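Local atomic coordinates of AlyGC (Glaciecola chathamensis, PDB entry 5GKD), a protein that cleaves alginate as a lyase of polysaccharide lyase family 6, with a bound calcium ion. Residues Glu9-Ala14 and Phe34-Glu39. Residues are numbered along the deposited sequence; the frame is centred on the assembly and turned at random.
Sequences EAYDQA and FEVLFE
Tyr-11 is the one residue of helix segment 9-14 that reaches segment 34-39, and its side chain bridges the helix and the strand. CG stands anti to the backbone N (chi1 165°), which directs the ring at the strand. CB starts the contact, lying 4.1 Å from CZ of Phe-34. CG follows, 4.0 Å from the same CZ. CD2 also meets that atom. Here the edge of Phe-34 is turned to the face of Tyr-11, a T-shaped pair with planes at 84°. Further out, CE2 of Tyr-11 comes within 3.8 Å of O of Leu-37. CZ of Tyr-11 nears the same oxygen and lies 4.1 Å from CG1 of Val-36. At the tip, OH donates a hydrogen bond of 2.7 Å to O of Leu-37, from well above the carbonyl plane. The same OH sits 3.8 Å from CD1 of Phe-38, at the edge of that ring. A phenylalanine here would probably keep the ring packing but leave the Leu-37 carbonyl without this donor. Strand 35-41 is an end strand of one parallel face of the N-terminal beta-helix, and helix 8-17 caps that end. The contact thus ties cap to strand 35-41 through apolar packing and one hydrogen bond in a largely buried contact.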
loop_
_atom_site.group_PDB
_atom_site.type_symbol
_atom_site.label_atom_id
_atom_site.label_comp_id
_atom_site.label_asym_id
_atom_site.label_seq_id
_atom_site.Cartn_x
_atom_site.Cartn_y
_atom_site.Cartn_z
ATOM N N GLU A 9 13.777 17.215 -31.274
ATOM C CA GLU A 9 14.836 16.975 -32.244
ATOM C C GLU A 9 15.337 18.283 -32.845
ATOM O O GLU A 9 16.536 18.442 -33.071
ATOM C CB GLU A 9 14.380 15.988 -33.325
ATOM C CG GLU A 9 12.909 15.785 -33.468
ATOM C CD GLU A 9 12.290 14.909 -32.393
ATOM O OE1 GLU A 9 11.374 15.405 -31.730
ATOM O OE2 GLU A 9 12.698 13.737 -32.214
ATOM N N ALA A 10 14.450 19.252 -33.064
ATOM C CA ALA A 10 14.935 20.558 -33.478
ATOM C C ALA A 10 15.787 21.185 -32.383
ATOM O O ALA A 10 16.779 21.855 -32.674
ATOM C CB ALA A 10 13.769 21.477 -33.853
ATOM N N TYR A 11 15.422 20.966 -31.121
ATOM C CA TYR A 11 16.277 21.398 -30.029
ATOM C C TYR A 11 17.659 20.767 -30.131
ATOM O O TYR A 11 18.671 21.458 -30.006
ATOM C CB TYR A 11 15.637 21.071 -28.684
ATOM C CG TYR A 11 16.646 21.171 -27.568
ATOM C CD1 TYR A 11 16.920 22.387 -26.964
ATOM C CD2 TYR A 11 17.337 20.057 -27.139
ATOM C CE1 TYR A 11 17.841 22.484 -25.953
ATOM C CE2 TYR A 11 18.266 20.145 -26.147
ATOM C CZ TYR A 11 18.510 21.357 -25.549
ATOM O OH TYR A 11 19.444 21.408 -24.553
ATOM N N ASP A 12 17.723 19.450 -30.335
ATOM C CA ASP A 12 19.017 18.790 -30.483
ATOM C C ASP A 12 19.853 19.457 -31.562
ATOM O O ASP A 12 21.058 19.673 -31.386
ATOM C CB ASP A 12 18.841 17.302 -30.833
ATOM C CG ASP A 12 18.262 16.479 -29.688
ATOM O OD1 ASP A 12 18.415 16.868 -28.508
ATOM O OD2 ASP A 12 17.660 15.430 -29.980
ATOM N N GLN A 13 19.225 19.777 -32.697
ATOM C CA GLN A 13 19.979 20.312 -33.822
ATOM C C GLN A 13 20.410 21.744 -33.556
ATOM O O GLN A 13 21.528 22.128 -33.905
ATOM C CB GLN A 13 19.162 20.202 -35.113
ATOM C CG GLN A 13 19.019 18.755 -35.614
ATOM C CD GLN A 13 17.583 18.356 -36.041
ATOM O OE1 GLN A 13 16.817 19.156 -36.578
ATOM N NE2 GLN A 13 17.240 17.109 -35.799
ATOM N N ALA A 14 19.555 22.540 -32.914
ATOM C CA ALA A 14 19.972 23.885 -32.537
ATOM C C ALA A 14 21.136 23.846 -31.551
ATOM O O ALA A 14 22.086 24.621 -31.682
ATOM C CB ALA A 14 18.801 24.664 -31.945
ATOM N N PHE A 34 9.779 15.901 -21.767
ATOM C CA PHE A 34 10.968 16.499 -22.365
ATOM C C PHE A 34 12.088 16.524 -21.325
ATOM O O PHE A 34 12.118 17.403 -20.463
ATOM C CB PHE A 34 10.657 17.904 -22.872
ATOM C CG PHE A 34 11.733 18.495 -23.749
ATOM C CD1 PHE A 34 12.745 17.701 -24.271
ATOM C CD2 PHE A 34 11.733 19.844 -24.051
ATOM C CE1 PHE A 34 13.717 18.242 -25.080
ATOM C CE2 PHE A 34 12.724 20.384 -24.856
ATOM C CZ PHE A 34 13.710 19.582 -25.368
ATOM N N GLU A 35 13.022 15.576 -21.433
ATOM C CA GLU A 35 14.227 15.544 -20.602
ATOM C C GLU A 35 15.297 16.393 -21.280
ATOM O O GLU A 35 15.970 15.939 -22.203
ATOM C CB GLU A 35 14.708 14.111 -20.396
ATOM C CG GLU A 35 13.772 13.267 -19.570
ATOM C CD GLU A 35 14.267 11.842 -19.365
ATOM O OE1 GLU A 35 15.231 11.635 -18.593
ATOM O OE2 GLU A 35 13.675 10.926 -19.958
ATOM N N VAL A 36 15.460 17.629 -20.816
ATOM C CA VAL A 36 16.327 18.606 -21.458
ATOM C C VAL A 36 17.747 18.413 -20.950
ATOM O O VAL A 36 17.992 18.474 -19.746
ATOM C CB VAL A 36 15.849 20.039 -21.184
ATOM C CG1 VAL A 36 16.795 21.044 -21.821
ATOM C CG2 VAL A 36 14.410 20.231 -21.665
ATOM N N LEU A 37 18.686 18.186 -21.862
ATOM C CA LEU A 37 20.108 18.200 -21.543
ATOM C C LEU A 37 20.697 19.399 -22.267
ATOM O O LEU A 37 20.847 19.380 -23.494
ATOM C CB LEU A 37 20.806 16.901 -21.944
ATOM C CG LEU A 37 22.339 16.863 -21.792
ATOM C CD1 LEU A 37 22.746 17.244 -20.383
ATOM C CD2 LEU A 37 22.920 15.496 -22.165
ATOM N N PHE A 38 20.991 20.452 -21.503
ATOM C CA PHE A 38 21.532 21.706 -22.013
ATOM C C PHE A 38 23.031 21.659 -21.762
ATOM O O PHE A 38 23.516 22.074 -20.711
ATOM C CB PHE A 38 20.886 22.896 -21.322
ATOM C CG PHE A 38 21.255 24.224 -21.922
ATOM C CD1 PHE A 38 21.402 24.369 -23.285
ATOM C CD2 PHE A 38 21.429 25.326 -21.126
ATOM C CE1 PHE A 38 21.730 25.597 -23.821
ATOM C CE2 PHE A 38 21.747 26.557 -21.666
ATOM C CZ PHE A 38 21.903 26.693 -22.999
ATOM N N GLU A 39 23.764 21.143 -22.736
ATOM C CA GLU A 39 25.195 20.900 -22.610
ATOM C C GLU A 39 25.879 21.667 -23.723
ATOM O O GLU A 39 25.761 21.302 -24.902
ATOM C CB GLU A 39 25.520 19.406 -22.679
ATOM C CG GLU A 39 27.014 19.123 -22.745
ATOM C CD GLU A 39 27.346 17.681 -22.478
ATOM O OE1 GLU A 39 28.425 17.420 -21.909
ATOM O OE2 GLU A 39 26.530 16.810 -22.841
#